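Local coordinates for protein MFP2B (Ascaris suum, PDB 2BJR) that probably enhances the polymerization of major sperm protein (MSP) that drives the amoeboid motility of nematode sperm, and carries a bound zinc ion, at residues 65-69 and 70-74; 232-236 and 237-241; 304-308 and 309-313. One frame throughout, in Å; residues are numbered along the deposited sequence.

Interaction 1: residues 65-69 and 70-74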
loop_
_atom_site.group_PDB
_atom_site.type_symbol
_atom_site.label_atom_id
_atom_site.label_comp_id
_atom_site.label_asym_id
_atom_site.label_seq_id
_atom_site.Cartn_x
_atom_site.Cartn_y
_atom_site.Cartn_z
ATOM N N SER A 65 -24.351 1.857 11.516
ATOM C CA SER A 65 -23.264 2.120 12.424
ATOM C C SER A 65 -21.990 1.673 11.767
ATOM O O SER A 65 -22.020 0.876 10.831
ATOM C CB SER A 65 -23.470 1.347 13.724
ATOM O OG SER A 65 -24.667 1.835 14.348
ATOM N N GLU A 66 -20.878 2.186 12.252
ATOM C CA GLU A 66 -19.591 1.670 11.816
ATOM C C GLU A 66 -19.154 0.563 12.761
ATOM O O GLU A 66 -18.994 0.792 13.969
ATOM C CB GLU A 66 -18.555 2.789 11.796
ATOM C CG GLU A 66 -17.171 2.231 11.469
ATOM C CD GLU A 66 -16.086 3.300 11.452
ATOM O OE1 GLU A 66 -16.086 4.186 12.378
ATOM O OE2 GLU A 66 -15.229 3.219 10.556
ATOM N N LEU A 67 -18.975 -0.647 12.253
ATOM C CA LEU A 67 -18.504 -1.753 13.080
ATOM C C LEU A 67 -17.022 -1.968 12.811
ATOM O O LEU A 67 -16.619 -2.164 11.651
ATOM C CB LEU A 67 -19.208 -3.039 12.709
ATOM C CG LEU A 67 -20.744 -3.205 12.779
ATOM C CD1 LEU A 67 -21.103 -4.667 13.123
ATOM C CD2 LEU A 67 -21.405 -2.274 13.722
ATOM N N THR A 68 -16.235 -1.952 13.866
ATOM C CA THR A 68 -14.792 -2.082 13.783
ATOM C C THR A 68 -14.264 -3.066 14.769
ATOM O O THR A 68 -13.218 -3.645 14.547
ATOM C CB THR A 68 -14.087 -0.751 14.031
ATOM O OG1 THR A 68 -14.528 -0.179 15.283
ATOM C CG2 THR A 68 -14.479 0.262 13.000
ATOM N N GLY A 69 -14.917 -3.228 15.908
ATOM C CA GLY A 69 -14.337 -4.144 16.887
ATOM C C GLY A 69 -14.375 -5.642 16.545
ATOM O O GLY A 69 -15.286 -6.102 15.875
ATOM N N VAL A 70 -13.410 -6.406 17.055
ATOM C CA VAL A 70 -13.647 -7.827 17.380
ATOM C C VAL A 70 -14.975 -7.994 18.131
ATOM O O VAL A 70 -15.701 -8.931 17.890
ATOM C CB VAL A 70 -12.474 -8.429 18.212
ATOM C CG1 VAL A 70 -12.889 -9.675 18.997
ATOM C CG2 VAL A 70 -11.291 -8.785 17.289
ATOM N N LYS A 71 -15.328 -7.075 19.020
ATOM C CA LYS A 71 -16.650 -7.179 19.668
ATOM C C LYS A 71 -17.860 -6.873 18.754
ATOM O O LYS A 71 -18.914 -7.499 18.890
ATOM C CB LYS A 71 -16.691 -6.307 20.918
ATOM C CG LYS A 71 -15.941 -6.944 22.068
ATOM C CD LYS A 71 -15.946 -6.040 23.316
ATOM C CE LYS A 71 -14.804 -6.377 24.349
ATOM N NZ LYS A 71 -15.210 -7.378 25.405
ATOM N N ASP A 72 -17.708 -5.932 17.818
ATOM C CA ASP A 72 -18.713 -5.745 16.781
ATOM C C ASP A 72 -18.733 -6.949 15.804
ATOM O O ASP A 72 -19.780 -7.478 15.452
ATOM C CB ASP A 72 -18.427 -4.467 15.987
ATOM C CG ASP A 72 -18.467 -3.178 16.831
ATOM O OD1 ASP A 72 -19.220 -3.116 17.842
ATOM O OD2 ASP A 72 -17.814 -2.149 16.500
ATOM N N LEU A 73 -17.556 -7.387 15.375
ATOM C CA LEU A 73 -17.450 -8.225 14.165
ATOM C C LEU A 73 -17.172 -9.692 14.430
ATOM O O LEU A 73 -17.277 -10.537 13.534
ATOM C CB LEU A 73 -16.310 -7.686 13.281
ATOM C CG LEU A 73 -16.519 -6.252 12.782
ATOM C CD1 LEU A 73 -15.242 -5.725 12.157
ATOM C CD2 LEU A 73 -17.633 -6.195 11.805
ATOM N N GLY A 74 -16.800 -10.012 15.653
ATOM C CA GLY A 74 -16.244 -11.310 15.931
ATOM C C GLY A 74 -14.769 -11.294 15.615
ATOM O O GLY A 74 -14.205 -10.251 15.240
#

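Interaction 2: residues 232-236 and 237-241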
loop_
_atom_site.group_PDB
_atom_site.type_symbol
_atom_site.label_atom_id
_atom_site.label_comp_id
_atom_site.label_asym_id
_atom_site.label_seq_id
_atom_site.Cartn_x
_atom_site.Cartn_y
_atom_site.Cartn_z
ATOM N N LEU A 232 7.659 0.477 4.935
ATOM C CA LEU A 232 6.647 1.274 5.577
ATOM C C LEU A 232 5.825 0.442 6.535
ATOM O O LEU A 232 5.471 -0.692 6.239
ATOM C CB LEU A 232 5.729 1.837 4.527
ATOM C CG LEU A 232 4.445 2.573 4.903
ATOM C CD1 LEU A 232 4.794 3.881 5.508
ATOM C CD2 LEU A 232 3.520 2.694 3.697
ATOM N N TRP A 233 5.587 1.015 7.706
ATOM C CA TRP A 233 4.756 0.433 8.744
ATOM C C TRP A 233 3.792 1.554 9.191
ATOM O O TRP A 233 3.889 2.691 8.717
ATOM C CB TRP A 233 5.657 0.099 9.882
ATOM C CG TRP A 233 5.203 -0.876 10.858
ATOM C CD1 TRP A 233 4.532 -2.016 10.622
ATOM C CD2 TRP A 233 5.449 -0.825 12.254
ATOM N NE1 TRP A 233 4.359 -2.718 11.791
ATOM C CE2 TRP A 233 4.902 -1.995 12.819
ATOM C CE3 TRP A 233 6.122 0.072 13.093
ATOM C CZ2 TRP A 233 5.016 -2.301 14.177
ATOM C CZ3 TRP A 233 6.222 -0.223 14.457
ATOM C CH2 TRP A 233 5.661 -1.395 14.985
ATOM N N TYR A 234 2.889 1.226 10.123
ATOM C CA TYR A 234 1.909 2.172 10.635
ATOM C C TYR A 234 1.819 2.064 12.154
ATOM O O TYR A 234 1.828 0.971 12.668
ATOM C CB TYR A 234 0.568 1.883 10.003
ATOM C CG TYR A 234 0.454 2.462 8.637
ATOM C CD1 TYR A 234 0.792 1.694 7.505
ATOM C CD2 TYR A 234 -0.019 3.756 8.441
ATOM C CE1 TYR A 234 0.768 2.230 6.250
ATOM C CE2 TYR A 234 -0.114 4.282 7.138
ATOM C CZ TYR A 234 0.325 3.519 6.065
ATOM O OH TYR A 234 0.225 4.001 4.801
ATOM N N GLN A 235 1.755 3.196 12.840
ATOM C CA GLN A 235 1.486 3.239 14.280
ATOM C C GLN A 235 0.484 4.343 14.535
ATOM O O GLN A 235 0.701 5.488 14.147
ATOM C CB GLN A 235 2.743 3.577 15.080
ATOM C CG GLN A 235 3.647 2.419 15.372
ATOM C CD GLN A 235 3.017 1.354 16.292
ATOM O OE1 GLN A 235 2.148 1.652 17.092
ATOM N NE2 GLN A 235 3.417 0.112 16.110
ATOM N N SER A 236 -0.632 3.977 15.157
ATOM C CA SER A 236 -1.751 4.886 15.355
ATOM C C SER A 236 -2.202 5.652 14.143
ATOM O O SER A 236 -2.415 6.841 14.238
ATOM C CB SER A 236 -1.401 5.883 16.453
ATOM O OG SER A 236 -1.021 5.213 17.641
ATOM N N GLY A 237 -2.329 4.997 12.986
ATOM C CA GLY A 237 -2.721 5.659 11.778
ATOM C C GLY A 237 -1.639 6.525 11.144
ATOM O O GLY A 237 -1.865 7.109 10.112
ATOM N N GLU A 238 -0.453 6.549 11.730
ATOM C CA GLU A 238 0.656 7.344 11.188
ATOM C C GLU A 238 1.647 6.478 10.374
ATOM O O GLU A 238 2.086 5.425 10.852
ATOM C CB GLU A 238 1.436 7.994 12.301
ATOM C CG GLU A 238 0.599 8.983 13.104
ATOM C CD GLU A 238 1.340 9.674 14.228
ATOM O OE1 GLU A 238 2.575 9.906 14.148
ATOM O OE2 GLU A 238 0.626 10.065 15.194
ATOM N N PRO A 239 2.037 6.937 9.197
ATOM C CA PRO A 239 3.033 6.215 8.388
ATOM C C PRO A 239 4.427 6.343 8.945
ATOM O O PRO A 239 4.847 7.432 9.380
ATOM C CB PRO A 239 2.913 6.886 7.028
ATOM C CG PRO A 239 2.500 8.278 7.325
ATOM C CD PRO A 239 1.617 8.178 8.525
ATOM N N VAL A 240 5.126 5.213 9.047
ATOM C CA VAL A 240 6.469 5.144 9.581
ATOM C C VAL A 240 7.372 4.468 8.550
ATOM O O VAL A 240 7.219 3.272 8.271
ATOM C CB VAL A 240 6.493 4.303 10.848
ATOM C CG1 VAL A 240 7.842 4.366 11.548
ATOM C CG2 VAL A 240 5.366 4.764 11.767
HETATM N N MSE A 241 8.318 5.238 8.009
HETATM C CA MSE A 241 9.339 4.643 7.167
HETATM C C MSE A 241 10.457 4.111 8.047
HETATM O O MSE A 241 10.791 4.629 9.082
HETATM C CB MSE A 241 9.925 5.605 6.138
HETATM C CG MSE A 241 8.973 6.149 5.183
HETATM SE SE MSE A 241 8.348 4.892 3.879
HETATM C CE MSE A 241 7.261 6.167 2.956
HETATM O O HOH W 1 -1.667 9.320 15.821
#

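Interaction 3: residues 304-308 and 309-313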
loop_
_atom_site.group_PDB
_atom_site.type_symbol
_atom_site.label_atom_id
_atom_site.label_comp_id
_atom_site.label_asym_id
_atom_site.label_seq_id
_atom_site.Cartn_x
_atom_site.Cartn_y
_atom_site.Cartn_z
ATOM N N HIS A 304 6.966 10.125 -0.653
ATOM C CA HIS A 304 6.247 10.515 0.548
ATOM C C HIS A 304 4.959 9.753 0.710
ATOM O O HIS A 304 4.291 9.422 -0.271
ATOM C CB HIS A 304 5.912 12.020 0.556
ATOM C CG HIS A 304 5.150 12.489 -0.646
ATOM N ND1 HIS A 304 3.802 12.785 -0.613
ATOM C CD2 HIS A 304 5.556 12.721 -1.917
ATOM C CE1 HIS A 304 3.404 13.146 -1.829
ATOM N NE2 HIS A 304 4.460 13.136 -2.635
ATOM N N VAL A 305 4.626 9.463 1.955
ATOM C CA VAL A 305 3.290 8.984 2.308
ATOM C C VAL A 305 2.685 10.049 3.210
ATOM O O VAL A 305 3.299 10.473 4.185
ATOM C CB VAL A 305 3.354 7.607 2.977
ATOM C CG1 VAL A 305 1.993 7.256 3.589
ATOM C CG2 VAL A 305 3.742 6.537 1.948
ATOM N N ASP A 306 1.471 10.479 2.882
ATOM C CA ASP A 306 0.909 11.681 3.463
ATOM C C ASP A 306 0.021 11.402 4.666
ATOM O O ASP A 306 -0.654 10.408 4.749
ATOM C CB ASP A 306 0.137 12.465 2.413
ATOM C CG ASP A 306 1.011 12.966 1.293
ATOM O OD1 ASP A 306 2.263 12.857 1.363
ATOM O OD2 ASP A 306 0.515 13.507 0.295
ATOM N N HIS A 307 0.077 12.306 5.620
ATOM C CA HIS A 307 -0.676 12.211 6.844
ATOM C C HIS A 307 -0.884 13.628 7.382
ATOM O O HIS A 307 -0.076 14.541 7.133
ATOM C CB HIS A 307 0.084 11.360 7.858
ATOM C CG HIS A 307 -0.653 11.150 9.133
ATOM N ND1 HIS A 307 -1.560 10.122 9.319
ATOM C CD2 HIS A 307 -0.640 11.851 10.282
ATOM C CE1 HIS A 307 -2.051 10.196 10.540
ATOM N NE2 HIS A 307 -1.524 11.242 11.143
ATOM N N HIS A 308 -1.938 13.834 8.161
ATOM C CA HIS A 308 -2.233 15.206 8.610
ATOM C C HIS A 308 -1.192 15.760 9.565
ATOM O O HIS A 308 -1.035 16.961 9.682
ATOM C CB HIS A 308 -3.653 15.318 9.195
ATOM C CG HIS A 308 -3.849 14.543 10.454
ATOM N ND1 HIS A 308 -4.454 13.308 10.474
ATOM C CD2 HIS A 308 -3.507 14.814 11.735
ATOM C CE1 HIS A 308 -4.489 12.855 11.712
ATOM N NE2 HIS A 308 -3.922 13.749 12.498
ATOM N N LYS A 309 -0.474 14.912 10.275
ATOM C CA LYS A 309 0.619 15.363 11.158
ATOM C C LYS A 309 1.963 15.620 10.442
ATOM O O LYS A 309 2.936 15.967 11.087
ATOM C CB LYS A 309 0.885 14.349 12.251
ATOM C CG LYS A 309 -0.216 14.220 13.325
ATOM C CD LYS A 309 0.470 13.774 14.625
ATOM C CE LYS A 309 -0.397 12.962 15.537
ATOM N NZ LYS A 309 0.478 12.299 16.606
ATOM N N GLY A 310 2.034 15.419 9.140
ATOM C CA GLY A 310 3.298 15.530 8.433
ATOM C C GLY A 310 3.463 14.380 7.451
ATOM O O GLY A 310 3.149 13.239 7.784
ATOM N N ASN A 311 3.959 14.671 6.259
ATOM C CA ASN A 311 4.194 13.661 5.245
ATOM C C ASN A 311 5.558 13.057 5.434
ATOM O O ASN A 311 6.519 13.753 5.722
ATOM C CB ASN A 311 4.042 14.282 3.876
ATOM C CG ASN A 311 2.734 15.071 3.769
ATOM O OD1 ASN A 311 1.704 14.661 4.353
ATOM N ND2 ASN A 311 2.782 16.218 3.096
ATOM N N ILE A 312 5.645 11.739 5.338
ATOM C CA ILE A 312 6.853 11.044 5.742
ATOM C C ILE A 312 7.575 10.436 4.551
ATOM O O ILE A 312 6.953 9.804 3.711
ATOM C CB ILE A 312 6.469 9.986 6.771
ATOM C CG1 ILE A 312 5.683 10.607 7.942
ATOM C CG2 ILE A 312 7.694 9.308 7.302
ATOM C CD1 ILE A 312 6.453 11.640 8.764
ATOM N N SER A 313 8.897 10.585 4.516
ATOM C CA SER A 313 9.753 10.142 3.421
ATOM C C SER A 313 10.848 9.224 3.957
ATOM O O SER A 313 11.253 9.385 5.122
ATOM C CB SER A 313 10.438 11.354 2.744
ATOM O OG SER A 313 9.464 12.254 2.254
#

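Interaction 1: residues 65-69 and 70-74
The carboxylate of D72 turns back over the chain that precedes its own helix, where its OD2 collects two backbone amides in succession. T68 N lies 3.1 Å from D72 OD2 in a nearly straight bond that uses the anti lone pair, whereas G69 N, also 3.1 Å from D72 OD2, arrives from above the carboxylate plane. With CG anti to its own carbonyl carbon (chi1 -62°), the acid is swung toward the N-terminal end of the helix. G69 O accepts the first helical bond, from L73 N at 2.7 Å.

The tight part of the contact lies on the inner side. L73 is buried: its CD2 rests 3.6 Å from L67 CB, its CD1 reaches the carbonyl O of T68, and its side chain also packs against C58 and F60 of strand 55-62 and against I16. L67 CB also meets D72 CB at 3.7 Å, so L67 packs against both L73 and the aliphatic root of D72. The outer side is looser. V70 and K71 are exposed, V70 touching the other segment with little more than CB, and the K71 chain leads away from it.

An edge strand thus passes directly into a single helical turn with G69 at the N-cap. The N3 carboxylate accepting from the N-cap amide is one half of a capping box; the glycine has no side chain to supply the other.

Interaction 2: residues 232-236 and 237-241
A beta hairpin with a two-residue loop, a type I' turn from Q235 to E238, joins strands 229-235 and 238-247. Its ladder pairs W233 with V240 and Q235 with E238 as hydrogen-bonded pairs: W233 N to V240 O and V240 N to W233 O both measure 2.8 Å. Nearer the turn, Q235 N meets E238 O in the carbonyl plane, while E238 N, 2.9 Å from Q235 O, stands 56° out of the Q235 carbonyl plane.

On one face, L232 CD1 fits between P239 CB at 3.9 Å and the selenium of selenomethionine M241 at 4.0 Å. Y234 lies along the same row, its CE2 4.0 Å from P239 CB. The other face carries W233 and V240. With CG anti to the backbone N (chi1 -160°), the indole is carried away from V240 to stack on F255, and its NE1 bonds to I266 O.

At the exposed end a water donates to S236 O, 3.0 Å away, and to E238 OE2, which also forms a salt bridge with K309. Apolar side chains thus line the buried ladder, whereas polar groups at the turn meet water and K309, and the lysine probably stabilises E238 as a carboxylate.

Interaction 3: residues 304-308 and 309-313
V305 and I312 pair across a hairpin-like loop that is held by a single antiparallel bridge and turned by a type I beta turn from H307 to G310. Both backbone bonds of the bridge are present and nearly straight: V305 N reaches I312 O, and I312 N reaches V305 O, each over 2.9 Å. At the far end G310 N closes the turn on H307 O at 3.0 Å, from well above the carbonyl plane.

Between bridge and turn the acceptor is a side chain: N311 OD1 takes the amide of H307, with H307 N at 3.1 Å and in the plane of the asparagine carbonyl. The amide group also lies against D306, whose OD1 is 3.3 Å from N311 CG, the carboxylate and amide planes being turned 34° apart.

D306 OD1 also accepts a hydrogen bond within its own segment. H304 ND1 donates to it over a short 2.5 Å, on the syn side of the carboxylate and close to the plane of the imidazole ring. The ring is brought there by a chi1 of 55°, which sets CG between the backbone N and the carbonyl carbon. H304 NE2 bonds to D368 O at the C terminus, so both ring nitrogens appear to donate and the imidazole is probably positively charged, a state the carboxylate would favour. S313 OG is satisfied by V303 O.

The turn carries two further imidazoles. H307 CD2 lies 3.5 Å from K309 CB, which sits at the ring edge and in its plane, while H308 ND1 stands 3.6 Å above one face of the H307 ring, offset toward its rim.

In the fold
From the N terminus the three contacts follow in series, and none nests in or crosses another. Interaction 1 takes strand 65-67, an outermost strand of its antiparallel sheet, into a capped helical turn; it touches neither of the others, its centre lying about 23 Å from that of interaction 2 and about 28 Å from that of interaction 3. Interactions 2 and 3 each close a short turn in the second motility-protein region and meet, through the E238-K309 salt bridge, G237 O on H307 CE1, and P239 CB on V305 CG1 at 3.6 Å. The 232-241 hairpin of one antiparallel sheet is thereby joined to the 304-313 loop that leads into strand 313-319 of the next.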